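PDB 4WQK: 2''-aminoglycoside nucleotidyltransferase from Klebsiella pneumoniae, which adenylates the 2''-hydroxyl group of aminoglycosides such as kanamycin, gentamicin and tobramycin with the help of two magnesium ions, making bacteria resistant to these antibiotics. Local coordinates for residues E127-I130 and W131-Y135; E163-E166 and V167-A171; F134-A137 and D138-P142; V143-T147 and K148-S152; L48-G52 and E53-E57. All coordinates share one frame; numbering follows the deposited sequence.

How the contacts relate
From the N terminus, contact 5 comes first: in the N-terminal nucleotidyltransferase domain it closes the turn from strand 46-51, just past the magnesium ligands Asp-45 and Asp-47, into helix 55-64. The other four belong to the C-terminal domain. Contacts 1 and 3 follow each other along helix 126-139, overlapping at Phe-134 and Tyr-135, and contact 3 closes the helix end. Contact 4 then starts helix 147-160, and contact 2 is a run of turns within helix 162-176. No contact nests within another. Trp-145 of contact 4 joins back to contact 3, while Phe-134 packs on Leu-168 and Arg-169 of contact 2, tying the three helices together.

Contact 1. Residues E127-I130 and W131-Y135; sequences EAII and WDYFY
Helix 126-139, which belongs to the C-terminal domain and packs on helices 28-36, 147-160 and 162-176, supplies both halves of this contact, in which Ile-130 meets Phe-134 and Ile-129 meets Tyr-133 one turn further on. Ile-130 and Phe-134 lie side by side and point the same way; the isoleucine's CG2 branch does the touching, 3.5 Å from CZ of the phenylalanine. Because CG of Phe-134 stands anti to its carbonyl carbon (chi1 -61°), the ring folds back along the helix, and the carbonyl O of Ile-130 sits over the centre of one ring face, 3.7 Å above its plane. That same oxygen accepts a weak bond from Phe-134 N at 3.3 Å. On the neighbouring flank CG2 of Ile-129 reaches CE2 of Tyr-133 at 4.1 Å, while the ring edge lies near CA of Ile-130. Two firm backbone bonds continue the spiral: Trp-131 N to Glu-127 O at 2.9 Å and Asp-132 N to Ala-128 O at 3.2 Å. Branched and aromatic residues suit the buried sides, since Ile-129 packs on Ala-31 and Ile-32, and Phe-134 meets Phe-172 edge-to-face. Asp-132, by contrast, is exposed, its OD2 bonded to a glycerol molecule and its side chain about 7 Å from that of the magnesium ligand Asp-47, consistent with a place near the cleft. Between the side chains the chemistry is therefore mainly apolar, with hydrocarbon surfaces facing the adjoining helices.

Contact 2. Residues E163-E166 and V167-A171; sequences EKVE and VLRAA
Glu-163 and Val-167 meet one turn apart on helix 162-176, the C-terminal helix, whose inner side packs on helices 126-139 and 147-160. The Glu-163 side chain starts with CG anti to the backbone N (chi1 172°) and then bends at chi2, which brings its carboxylate back so that OE2 lies 4.0 Å from CG2 of Val-167. This is a loose contact, and the acid suits the exposed position. The same valine methyl rests 3.4 Å from the Glu-163 carbonyl O, which also accepts the Val-167 N-H. Lys-164 contributes through its backbone, its O receiving Leu-168 N at 2.9 Å; its extended, charged side chain suits an exposed position. Val-165 is the buried member. Its compact branches fit against Tyr-153, Cys-157 and Leu-160 of helix 147-160, and its O takes the N-H of Arg-169 at 2.9 Å with an angle of 164° at the hydrogen. Glu-166, exposed again, has a chain extended beyond CG, and its O accepts Ala-170 N at 3.1 Å. The Arg-169 chain is bent at chi3, so the guanidinium swings back over the preceding turn, with CA of Glu-166 over one face near the rim. Opposite charges nearby, Glu-166 OE2 and Arg-169 NH1, stay 6.1 Å apart, making any mutual attraction probably modest. The end of the arginine also touches an apolar branch: Val-165 CG1 lies 3.6 Å from Arg-169 NH2, oblique to the guanidinium plane.

Contact 3. Residues F134-A137 and D138-P142; sequences FYYA and DEVPP
This is a helix C-terminus: Tyr-136 and Ala-137, in the last turn of helix 126-139, meet the residues that lead the chain off toward helix 147-160. Val-140 is the first residue to leave helical geometry, yet its N-H still reaches back to Tyr-136 O at 2.8 Å, almost straight at 171°. Glu-139 N bonds to Tyr-135 O at 3.2 Å and, weakly, to Tyr-136 O as well. Asp-138 N bonds weakly to both Phe-134 O and Tyr-135 O, as the spiral tightens toward its end. Tyr-136 swings its ring alongside Val-140, with CG opposite the backbone N (chi1 -176°), and CE1 meets the valine's CG2 at 3.9 Å. OE1 of Glu-139 stands at the ring edge, in its plane, 4.0 Å from CD1, with carboxylate and ring planes 82° apart. The Tyr-136 ring also stacks with Trp-145. Ala-137 suits its place by being small: its CB lets Pro-142 pack close, CG at 3.7 Å. Proline is compatible with this position, past the helix end and at the start of a short 3-10 segment, where the first residues need not donate an intrahelical N-H. Val-140 O is used as well, accepting from Trp-145 NE1. On the exposed flank, near Asp-138, a water donates to the last-turn carbonyl of Phe-134, its oxygen 2.9 Å from Phe-134 O.

Contact 4. Residues V143-T147 and K148-S152; sequences VDWPT and KHIES
Pro-146 sits at the N-cap of helix 147-160, and its carbonyl meets the first turn directly. Its O accepts two N-H groups: Ile-150 N at 3.2 Å, in the carbonyl plane, and His-149 N at 2.9 Å, well above that plane. Proline is tolerated here because no intrahelical N-H is required of a residue before the first turn; it provides no side-chain cap, and its part is played by its carbonyl and ring. The next bond, Glu-151 N to Thr-147 O at 2.8 Å, continues the spiral. Around this core lie the side chains. The imidazole of His-149 turns an edge to Pro-146, its CD2 3.9 Å from the proline CD, and CG of Lys-148 lies over one imidazole face, so the ring is flanked by both. Trp-145 lays its CB against CG1 of Ile-150 at 3.6 Å, its side chain crossing the isoleucine's at a slant. Further out, Thr-147 puts CG2 beside the carboxylate end of Glu-151, OE2 being 3.6 Å away, an exposed apolar-to-polar touch. Partners beyond these help to place the groups. The ring of Tyr-136, from helix 126-139, meets that of His-149 with planes nearly perpendicular. The ammonium of Lys-148 makes a salt bridge with Asp-44, in the N-terminal domain; its straight chain reaches there from a CG lodged between backbone N and carbonyl carbon, with chi1 67°.

Contact 5. Residues L48-G52 and E53-E57; sequences LTFPG and ERRGE
Glu-53 and Pro-51 begin the contact across the tight turn that carries the chain from strand 46-51, the strand of the magnesium ligand Asp-47, to helix 55-64 in the N-terminal, nucleotidyltransferase-fold domain. The Glu-53 side chain is bent at chi2 and folds back, so its OE1 comes within 3.7 Å of the proline CB; its other oxygen, OE2, is hydrogen-bonded to Tyr-98 OH. The acid suits an exposed place where one oxygen can reach that hydroxyl. Arg-54 comes next, at the N-cap position. Its N-H bonds to Pro-51 O at 2.9 Å, approaching from above the carbonyl plane, and its CB meets the proline CB at 4.1 Å. The guanidinium grips Glu-57 side-on: NE reaches OE2 at 2.8 Å, nearly in the guanidinium plane, and NH2 reaches OE1 at 2.9 Å. This salt bridge spans the first turn of the helix and, with bonds from Arg-54 to the carbonyls of Arg-20 and Asn-21, fixes the rotation of the guanidinium. Arg-55 then makes a weak bond from its N to Gly-52 O. Its aliphatic chain packs obliquely on the buried Phe-50 ring, CB lying 3.7 Å from CE2, and the charged end leads away from segment 48-52 to salt bridges with Glu-59 and Glu-72. Around the turn, strand 46-51 runs between strand 25-27 and strand 84-93, Phe-50 packs on Cys-88 and Pro-90 of the latter, and Arg-54 touches Leu-22 and Pro-23 in the loop after helix 5-19.

Contact 1. Residues E127-I130 and W131-Y135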
# COMPACT_ATOMS: atom_id res chain seq x y z
N GLU A 127 -0.67 -3.10 -10.39
CA GLU A 127 -1.59 -2.14 -11.03
C GLU A 127 -2.11 -1.12 -10.02
O GLU A 127 -2.23 0.07 -10.35
CB GLU A 127 -2.74 -2.92 -11.69
CG GLU A 127 -2.32 -3.74 -12.88
CD GLU A 127 -1.76 -5.16 -12.52
OE1 GLU A 127 -1.44 -5.54 -11.34
OE2 GLU A 127 -1.61 -5.94 -13.48
N ALA A 128 -2.44 -1.57 -8.80
CA ALA A 128 -2.88 -0.65 -7.76
C ALA A 128 -1.80 0.32 -7.33
O ALA A 128 -2.07 1.50 -7.09
CB ALA A 128 -3.40 -1.44 -6.52
N ILE A 129 -0.58 -0.19 -7.22
CA ILE A 129 0.57 0.64 -6.85
C ILE A 129 0.76 1.75 -7.88
O ILE A 129 0.89 2.95 -7.56
CB ILE A 129 1.83 -0.24 -6.72
CG1 ILE A 129 1.68 -1.17 -5.52
CG2 ILE A 129 3.11 0.61 -6.62
CD1 ILE A 129 2.77 -2.28 -5.49
N ILE A 130 0.73 1.37 -9.15
CA ILE A 130 0.97 2.32 -10.23
C ILE A 130 -0.22 3.30 -10.37
O ILE A 130 -0.02 4.50 -10.59
CB ILE A 130 1.24 1.55 -11.53
CG1 ILE A 130 2.58 0.86 -11.40
CG2 ILE A 130 1.22 2.48 -12.76
CD1 ILE A 130 2.84 -0.15 -12.45
N TRP A 131 -1.45 2.81 -10.22
CA TRP A 131 -2.63 3.65 -10.25
C TRP A 131 -2.52 4.84 -9.28
O TRP A 131 -2.91 5.95 -9.62
CB TRP A 131 -3.85 2.80 -9.90
CG TRP A 131 -5.20 3.37 -10.17
CD1 TRP A 131 -6.08 3.90 -9.24
CD2 TRP A 131 -5.90 3.40 -11.42
NE1 TRP A 131 -7.26 4.24 -9.84
CE2 TRP A 131 -7.17 3.98 -11.19
CE3 TRP A 131 -5.56 3.02 -12.74
CZ2 TRP A 131 -8.10 4.14 -12.21
CZ3 TRP A 131 -6.47 3.18 -13.73
CH2 TRP A 131 -7.75 3.74 -13.48
N ASP A 132 -2.01 4.59 -8.07
CA ASP A 132 -1.88 5.69 -7.11
C ASP A 132 -0.91 6.75 -7.57
O ASP A 132 -1.07 7.94 -7.24
CB ASP A 132 -1.43 5.17 -5.74
CG ASP A 132 -2.58 5.13 -4.76
OD1 ASP A 132 -3.68 5.63 -5.11
OD2 ASP A 132 -2.41 4.57 -3.66
N TYR A 133 0.14 6.37 -8.30
CA TYR A 133 1.01 7.39 -8.87
C TYR A 133 0.29 8.27 -9.89
O TYR A 133 0.64 9.42 -10.08
CB TYR A 133 2.24 6.79 -9.55
CG TYR A 133 3.29 6.30 -8.59
CD1 TYR A 133 4.20 7.16 -8.01
CD2 TYR A 133 3.36 4.95 -8.26
CE1 TYR A 133 5.17 6.68 -7.10
CE2 TYR A 133 4.31 4.46 -7.38
CZ TYR A 133 5.20 5.32 -6.80
OH TYR A 133 6.12 4.79 -5.92
N PHE A 134 -0.74 7.73 -10.55
CA PHE A 134 -1.48 8.55 -11.49
C PHE A 134 -2.24 9.67 -10.77
O PHE A 134 -2.29 10.80 -11.26
CB PHE A 134 -2.45 7.69 -12.33
CG PHE A 134 -1.76 6.64 -13.17
CD1 PHE A 134 -0.43 6.77 -13.57
CD2 PHE A 134 -2.48 5.52 -13.58
CE1 PHE A 134 0.18 5.77 -14.36
CE2 PHE A 134 -1.87 4.52 -14.37
CZ PHE A 134 -0.55 4.68 -14.77
N TYR A 135 -2.81 9.36 -9.60
CA TYR A 135 -3.42 10.44 -8.81
C TYR A 135 -2.38 11.48 -8.41
O TYR A 135 -2.65 12.70 -8.46
CB TYR A 135 -4.09 9.92 -7.55
CG TYR A 135 -5.29 9.04 -7.75
CD1 TYR A 135 -6.46 9.54 -8.32
CD2 TYR A 135 -5.26 7.73 -7.36
CE1 TYR A 135 -7.59 8.71 -8.47
CE2 TYR A 135 -6.35 6.90 -7.48
CZ TYR A 135 -7.51 7.39 -8.08
OH TYR A 135 -8.61 6.55 -8.21

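Contact 2. Residues E163-E166 and V167-A171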
# COMPACT_ATOMS: atom_id res chain seq x y z
N GLU A 163 4.12 -2.07 -21.65
CA GLU A 163 2.85 -2.31 -22.34
C GLU A 163 1.66 -2.13 -21.39
O GLU A 163 0.73 -1.36 -21.68
CB GLU A 163 2.83 -3.72 -22.94
CG GLU A 163 1.47 -4.14 -23.52
CD GLU A 163 1.08 -3.37 -24.77
OE1 GLU A 163 1.99 -2.77 -25.41
OE2 GLU A 163 -0.13 -3.36 -25.12
N LYS A 164 1.71 -2.81 -20.26
CA LYS A 164 0.62 -2.76 -19.30
C LYS A 164 0.53 -1.38 -18.66
O LYS A 164 -0.57 -0.87 -18.42
CB LYS A 164 0.81 -3.83 -18.21
CG LYS A 164 0.52 -5.26 -18.70
CD LYS A 164 0.76 -6.28 -17.57
CE LYS A 164 0.73 -7.70 -18.07
NZ LYS A 164 0.87 -8.63 -16.90
N VAL A 165 1.66 -0.76 -18.36
CA VAL A 165 1.58 0.59 -17.80
C VAL A 165 0.88 1.60 -18.77
O VAL A 165 0.05 2.41 -18.34
CB VAL A 165 2.98 1.10 -17.43
CG1 VAL A 165 2.89 2.58 -16.99
CG2 VAL A 165 3.52 0.26 -16.29
N GLU A 166 1.22 1.56 -20.06
CA GLU A 166 0.60 2.46 -21.02
C GLU A 166 -0.90 2.25 -21.07
O GLU A 166 -1.65 3.21 -21.13
CB GLU A 166 1.23 2.27 -22.42
CG GLU A 166 1.01 3.42 -23.42
CD GLU A 166 1.46 3.03 -24.83
OE1 GLU A 166 2.23 2.06 -24.95
OE2 GLU A 166 1.05 3.69 -25.82
N VAL A 167 -1.32 1.00 -21.07
CA VAL A 167 -2.75 0.73 -21.11
C VAL A 167 -3.44 1.22 -19.82
O VAL A 167 -4.53 1.81 -19.87
CB VAL A 167 -3.00 -0.78 -21.37
CG1 VAL A 167 -4.45 -1.06 -21.32
CG2 VAL A 167 -2.44 -1.19 -22.76
N LEU A 168 -2.83 0.99 -18.66
CA LEU A 168 -3.39 1.46 -17.40
C LEU A 168 -3.49 2.98 -17.34
O LEU A 168 -4.50 3.52 -16.89
CB LEU A 168 -2.53 0.98 -16.23
CG LEU A 168 -3.24 0.94 -14.88
CD1 LEU A 168 -4.34 -0.10 -14.86
CD2 LEU A 168 -2.19 0.65 -13.79
N ARG A 169 -2.45 3.67 -17.80
CA ARG A 169 -2.45 5.14 -17.81
C ARG A 169 -3.61 5.65 -18.69
O ARG A 169 -4.27 6.63 -18.37
CB ARG A 169 -1.12 5.71 -18.31
CG ARG A 169 -0.92 7.17 -17.97
CD ARG A 169 0.42 7.69 -18.55
NE ARG A 169 1.46 6.67 -18.49
CZ ARG A 169 2.22 6.28 -19.52
NH1 ARG A 169 2.07 6.84 -20.72
NH2 ARG A 169 3.13 5.32 -19.34
N ALA A 170 -3.82 5.00 -19.84
CA ALA A 170 -4.87 5.39 -20.75
C ALA A 170 -6.25 5.17 -20.10
O ALA A 170 -7.17 5.97 -20.26
CB ALA A 170 -4.74 4.63 -22.08
N ALA A 171 -6.38 4.08 -19.36
CA ALA A 171 -7.64 3.80 -18.67
C ALA A 171 -7.90 4.84 -17.58
O ALA A 171 -9.05 5.25 -17.42
CB ALA A 171 -7.63 2.36 -18.06

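Contact 3. Residues F134-A137 and D138-P142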
# COMPACT_ATOMS: atom_id res chain seq x y z
N PHE A 134 -0.74 7.73 -10.55
CA PHE A 134 -1.48 8.55 -11.49
C PHE A 134 -2.24 9.67 -10.77
O PHE A 134 -2.29 10.80 -11.26
CB PHE A 134 -2.45 7.69 -12.33
CG PHE A 134 -1.76 6.64 -13.17
CD1 PHE A 134 -0.43 6.77 -13.57
CD2 PHE A 134 -2.48 5.52 -13.58
CE1 PHE A 134 0.18 5.77 -14.36
CE2 PHE A 134 -1.87 4.52 -14.37
CZ PHE A 134 -0.55 4.68 -14.77
N TYR A 135 -2.81 9.36 -9.60
CA TYR A 135 -3.42 10.44 -8.81
C TYR A 135 -2.38 11.48 -8.41
O TYR A 135 -2.65 12.70 -8.46
CB TYR A 135 -4.09 9.92 -7.55
CG TYR A 135 -5.29 9.04 -7.75
CD1 TYR A 135 -6.46 9.54 -8.32
CD2 TYR A 135 -5.26 7.73 -7.36
CE1 TYR A 135 -7.59 8.71 -8.47
CE2 TYR A 135 -6.35 6.90 -7.48
CZ TYR A 135 -7.51 7.39 -8.08
OH TYR A 135 -8.61 6.55 -8.21
N TYR A 136 -1.21 11.01 -8.00
CA TYR A 136 -0.13 11.89 -7.59
C TYR A 136 0.27 12.81 -8.75
O TYR A 136 0.53 14.01 -8.54
CB TYR A 136 1.04 11.03 -7.06
CG TYR A 136 2.20 11.82 -6.51
CD1 TYR A 136 1.99 12.92 -5.70
CD2 TYR A 136 3.50 11.48 -6.81
CE1 TYR A 136 3.05 13.65 -5.17
CE2 TYR A 136 4.58 12.20 -6.31
CZ TYR A 136 4.35 13.29 -5.50
OH TYR A 136 5.40 14.03 -4.99
N ALA A 137 0.30 12.30 -9.98
CA ALA A 137 0.67 13.13 -11.13
C ALA A 137 -0.34 14.26 -11.39
O ALA A 137 0.02 15.32 -11.91
CB ALA A 137 0.83 12.28 -12.38
N ASP A 138 -1.61 14.05 -11.04
CA ASP A 138 -2.58 15.15 -11.19
C ASP A 138 -2.41 16.22 -10.11
O ASP A 138 -2.76 17.39 -10.30
CB ASP A 138 -4.01 14.62 -11.18
CG ASP A 138 -4.39 13.94 -12.47
OD1 ASP A 138 -3.62 14.06 -13.45
OD2 ASP A 138 -5.46 13.31 -12.52
N GLU A 139 -1.89 15.79 -8.97
CA GLU A 139 -1.66 16.66 -7.83
C GLU A 139 -0.36 17.48 -8.01
O GLU A 139 -0.38 18.72 -7.99
CB GLU A 139 -1.61 15.80 -6.57
CG GLU A 139 -1.14 16.49 -5.30
CD GLU A 139 -0.92 15.50 -4.16
OE1 GLU A 139 -1.42 14.35 -4.26
OE2 GLU A 139 -0.23 15.86 -3.17
N VAL A 140 0.75 16.78 -8.21
CA VAL A 140 2.05 17.41 -8.41
C VAL A 140 2.56 17.02 -9.78
O VAL A 140 2.69 15.84 -10.08
CB VAL A 140 3.03 16.99 -7.32
CG1 VAL A 140 4.42 17.55 -7.56
CG2 VAL A 140 2.48 17.41 -5.96
N PRO A 141 2.84 18.01 -10.64
CA PRO A 141 3.40 17.71 -11.96
C PRO A 141 4.61 16.79 -11.85
O PRO A 141 5.49 17.05 -11.03
CB PRO A 141 3.83 19.08 -12.49
CG PRO A 141 3.01 20.09 -11.70
CD PRO A 141 2.84 19.46 -10.35
N PRO A 142 4.65 15.70 -12.64
CA PRO A 142 5.75 14.73 -12.51
C PRO A 142 7.15 15.36 -12.66
O PRO A 142 8.11 14.91 -12.04
CB PRO A 142 5.43 13.73 -13.62
CG PRO A 142 3.95 13.72 -13.67
CD PRO A 142 3.51 15.15 -13.39
O HOH W 1 -2.73 11.85 -13.98

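Contact 4. Residues V143-T147 and K148-S152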
# COMPACT_ATOMS: atom_id res chain seq x y z
N VAL A 143 7.27 16.42 -13.44
CA VAL A 143 8.59 17.04 -13.57
C VAL A 143 9.09 17.60 -12.23
O VAL A 143 10.32 17.83 -12.04
CB VAL A 143 8.56 18.16 -14.65
CG1 VAL A 143 7.86 19.41 -14.12
CG2 VAL A 143 9.97 18.46 -15.13
N ASP A 144 8.16 17.85 -11.32
CA ASP A 144 8.45 18.41 -10.01
C ASP A 144 8.48 17.37 -8.89
O ASP A 144 8.66 17.73 -7.72
CB ASP A 144 7.44 19.50 -9.66
CG ASP A 144 7.55 20.71 -10.56
OD1 ASP A 144 8.68 21.02 -11.00
OD2 ASP A 144 6.50 21.36 -10.82
N TRP A 145 8.26 16.10 -9.21
CA TRP A 145 8.30 15.04 -8.20
C TRP A 145 9.67 14.90 -7.55
O TRP A 145 10.68 14.95 -8.25
CB TRP A 145 7.97 13.68 -8.80
CG TRP A 145 6.54 13.42 -9.14
CD1 TRP A 145 5.51 14.30 -9.08
CD2 TRP A 145 6.01 12.19 -9.62
NE1 TRP A 145 4.35 13.68 -9.50
CE2 TRP A 145 4.64 12.38 -9.84
CE3 TRP A 145 6.58 10.93 -9.90
CZ2 TRP A 145 3.80 11.37 -10.30
CZ3 TRP A 145 5.73 9.91 -10.37
CH2 TRP A 145 4.38 10.15 -10.57
N PRO A 146 9.72 14.68 -6.23
CA PRO A 146 10.96 14.22 -5.60
C PRO A 146 11.48 12.99 -6.32
O PRO A 146 10.73 12.08 -6.71
CB PRO A 146 10.53 13.90 -4.17
CG PRO A 146 9.32 14.80 -3.95
CD PRO A 146 8.62 14.80 -5.26
N THR A 147 12.79 12.98 -6.53
CA THR A 147 13.44 11.90 -7.25
C THR A 147 13.13 10.53 -6.67
O THR A 147 12.99 9.59 -7.43
CB THR A 147 14.95 12.15 -7.28
OG1 THR A 147 15.21 13.37 -7.98
CG2 THR A 147 15.73 11.00 -7.95
N LYS A 148 12.95 10.41 -5.35
CA LYS A 148 12.63 9.08 -4.80
C LYS A 148 11.31 8.54 -5.37
O LYS A 148 11.16 7.33 -5.54
CB LYS A 148 12.58 9.08 -3.26
CG LYS A 148 11.43 9.87 -2.64
CD LYS A 148 11.66 10.11 -1.14
CE LYS A 148 10.80 11.25 -0.62
NZ LYS A 148 10.98 11.46 0.85
N HIS A 149 10.38 9.42 -5.73
CA HIS A 149 9.10 8.96 -6.25
C HIS A 149 9.21 8.63 -7.70
O HIS A 149 8.58 7.67 -8.19
CB HIS A 149 8.03 10.00 -6.04
CG HIS A 149 7.71 10.22 -4.61
ND1 HIS A 149 7.65 9.18 -3.70
CD2 HIS A 149 7.45 11.35 -3.91
CE1 HIS A 149 7.35 9.66 -2.51
NE2 HIS A 149 7.23 10.97 -2.61
N ILE A 150 10.02 9.41 -8.39
CA ILE A 150 10.30 9.14 -9.78
C ILE A 150 10.96 7.76 -9.87
O ILE A 150 10.56 6.93 -10.69
CB ILE A 150 11.19 10.24 -10.35
CG1 ILE A 150 10.44 11.57 -10.32
CG2 ILE A 150 11.54 9.94 -11.79
CD1 ILE A 150 9.35 11.64 -11.33
N GLU A 151 11.91 7.48 -8.99
CA GLU A 151 12.61 6.20 -9.06
C GLU A 151 11.70 5.03 -8.69
O GLU A 151 11.79 3.97 -9.33
CB GLU A 151 13.84 6.21 -8.15
CG GLU A 151 14.89 7.18 -8.63
CD GLU A 151 16.13 7.24 -7.74
OE1 GLU A 151 16.06 6.80 -6.57
OE2 GLU A 151 17.18 7.74 -8.22
N SER A 152 10.86 5.19 -7.68
CA SER A 152 9.99 4.09 -7.26
C SER A 152 8.96 3.81 -8.36
O SER A 152 8.66 2.65 -8.67
CB SER A 152 9.31 4.38 -5.92
OG SER A 152 10.15 4.09 -4.80

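Contact 5. Residues L48-G52 and E53-E57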
# COMPACT_ATOMS: atom_id res chain seq x y z
N LEU A 48 -0.51 0.73 4.60
CA LEU A 48 -1.28 -0.50 4.76
C LEU A 48 -2.65 -0.32 4.18
O LEU A 48 -3.27 0.74 4.31
CB LEU A 48 -1.48 -0.86 6.25
CG LEU A 48 -0.21 -1.10 7.06
CD1 LEU A 48 -0.51 -1.21 8.55
CD2 LEU A 48 0.49 -2.40 6.57
N THR A 49 -3.15 -1.40 3.58
CA THR A 49 -4.52 -1.45 3.11
C THR A 49 -5.25 -2.49 3.99
O THR A 49 -4.76 -3.60 4.18
CB THR A 49 -4.59 -1.85 1.64
OG1 THR A 49 -3.89 -0.87 0.85
CG2 THR A 49 -6.04 -1.89 1.18
N PHE A 50 -6.41 -2.11 4.53
CA PHE A 50 -7.09 -2.96 5.53
C PHE A 50 -8.57 -3.14 5.17
O PHE A 50 -9.16 -2.25 4.55
CB PHE A 50 -6.98 -2.35 6.94
CG PHE A 50 -7.66 -1.01 7.08
CD1 PHE A 50 -7.00 0.21 6.77
CD2 PHE A 50 -9.00 -0.92 7.50
CE1 PHE A 50 -7.62 1.45 6.87
CE2 PHE A 50 -9.61 0.31 7.60
CZ PHE A 50 -8.94 1.50 7.30
N PRO A 51 -9.19 -4.24 5.62
CA PRO A 51 -10.63 -4.40 5.41
C PRO A 51 -11.42 -3.30 6.11
O PRO A 51 -11.37 -3.17 7.35
CB PRO A 51 -10.93 -5.78 6.01
CG PRO A 51 -9.63 -6.50 5.89
CD PRO A 51 -8.57 -5.46 6.19
N GLY A 52 -12.16 -2.52 5.34
CA GLY A 52 -12.78 -1.32 5.89
C GLY A 52 -13.72 -1.60 7.04
O GLY A 52 -13.86 -0.79 7.99
N GLU A 53 -14.39 -2.74 6.96
CA GLU A 53 -15.43 -3.08 7.94
C GLU A 53 -14.79 -3.69 9.21
O GLU A 53 -15.50 -3.93 10.21
CB GLU A 53 -16.48 -4.02 7.32
CG GLU A 53 -16.11 -5.51 7.26
CD GLU A 53 -15.00 -5.92 6.27
OE1 GLU A 53 -14.49 -5.10 5.50
OE2 GLU A 53 -14.67 -7.14 6.28
N ARG A 54 -13.47 -3.90 9.18
CA ARG A 54 -12.74 -4.39 10.34
C ARG A 54 -11.72 -3.38 10.86
O ARG A 54 -10.73 -3.75 11.53
CB ARG A 54 -12.04 -5.72 9.98
CG ARG A 54 -13.07 -6.74 9.55
CD ARG A 54 -12.43 -8.11 9.20
NE ARG A 54 -11.79 -8.74 10.36
CZ ARG A 54 -11.09 -9.88 10.31
NH1 ARG A 54 -10.89 -10.53 9.15
NH2 ARG A 54 -10.60 -10.40 11.43
N ARG A 55 -11.98 -2.09 10.59
CA ARG A 55 -11.06 -1.04 11.04
C ARG A 55 -10.74 -1.12 12.54
O ARG A 55 -9.57 -0.96 12.95
CB ARG A 55 -11.61 0.34 10.69
CG ARG A 55 -10.73 1.44 11.26
CD ARG A 55 -10.97 2.79 10.61
NE ARG A 55 -10.42 3.82 11.48
CZ ARG A 55 -10.32 5.11 11.16
NH1 ARG A 55 -10.69 5.54 9.96
NH2 ARG A 55 -9.83 5.96 12.05
N GLY A 56 -11.75 -1.41 13.37
CA GLY A 56 -11.54 -1.46 14.80
C GLY A 56 -10.46 -2.47 15.21
O GLY A 56 -9.75 -2.27 16.21
N GLU A 57 -10.33 -3.55 14.42
CA GLU A 57 -9.34 -4.57 14.75
C GLU A 57 -7.95 -4.06 14.43
O GLU A 57 -7.01 -4.35 15.18
CB GLU A 57 -9.62 -5.87 13.99
CG GLU A 57 -10.98 -6.49 14.39
CD GLU A 57 -11.26 -7.77 13.64
OE1 GLU A 57 -10.39 -8.67 13.73
OE2 GLU A 57 -12.34 -7.86 12.99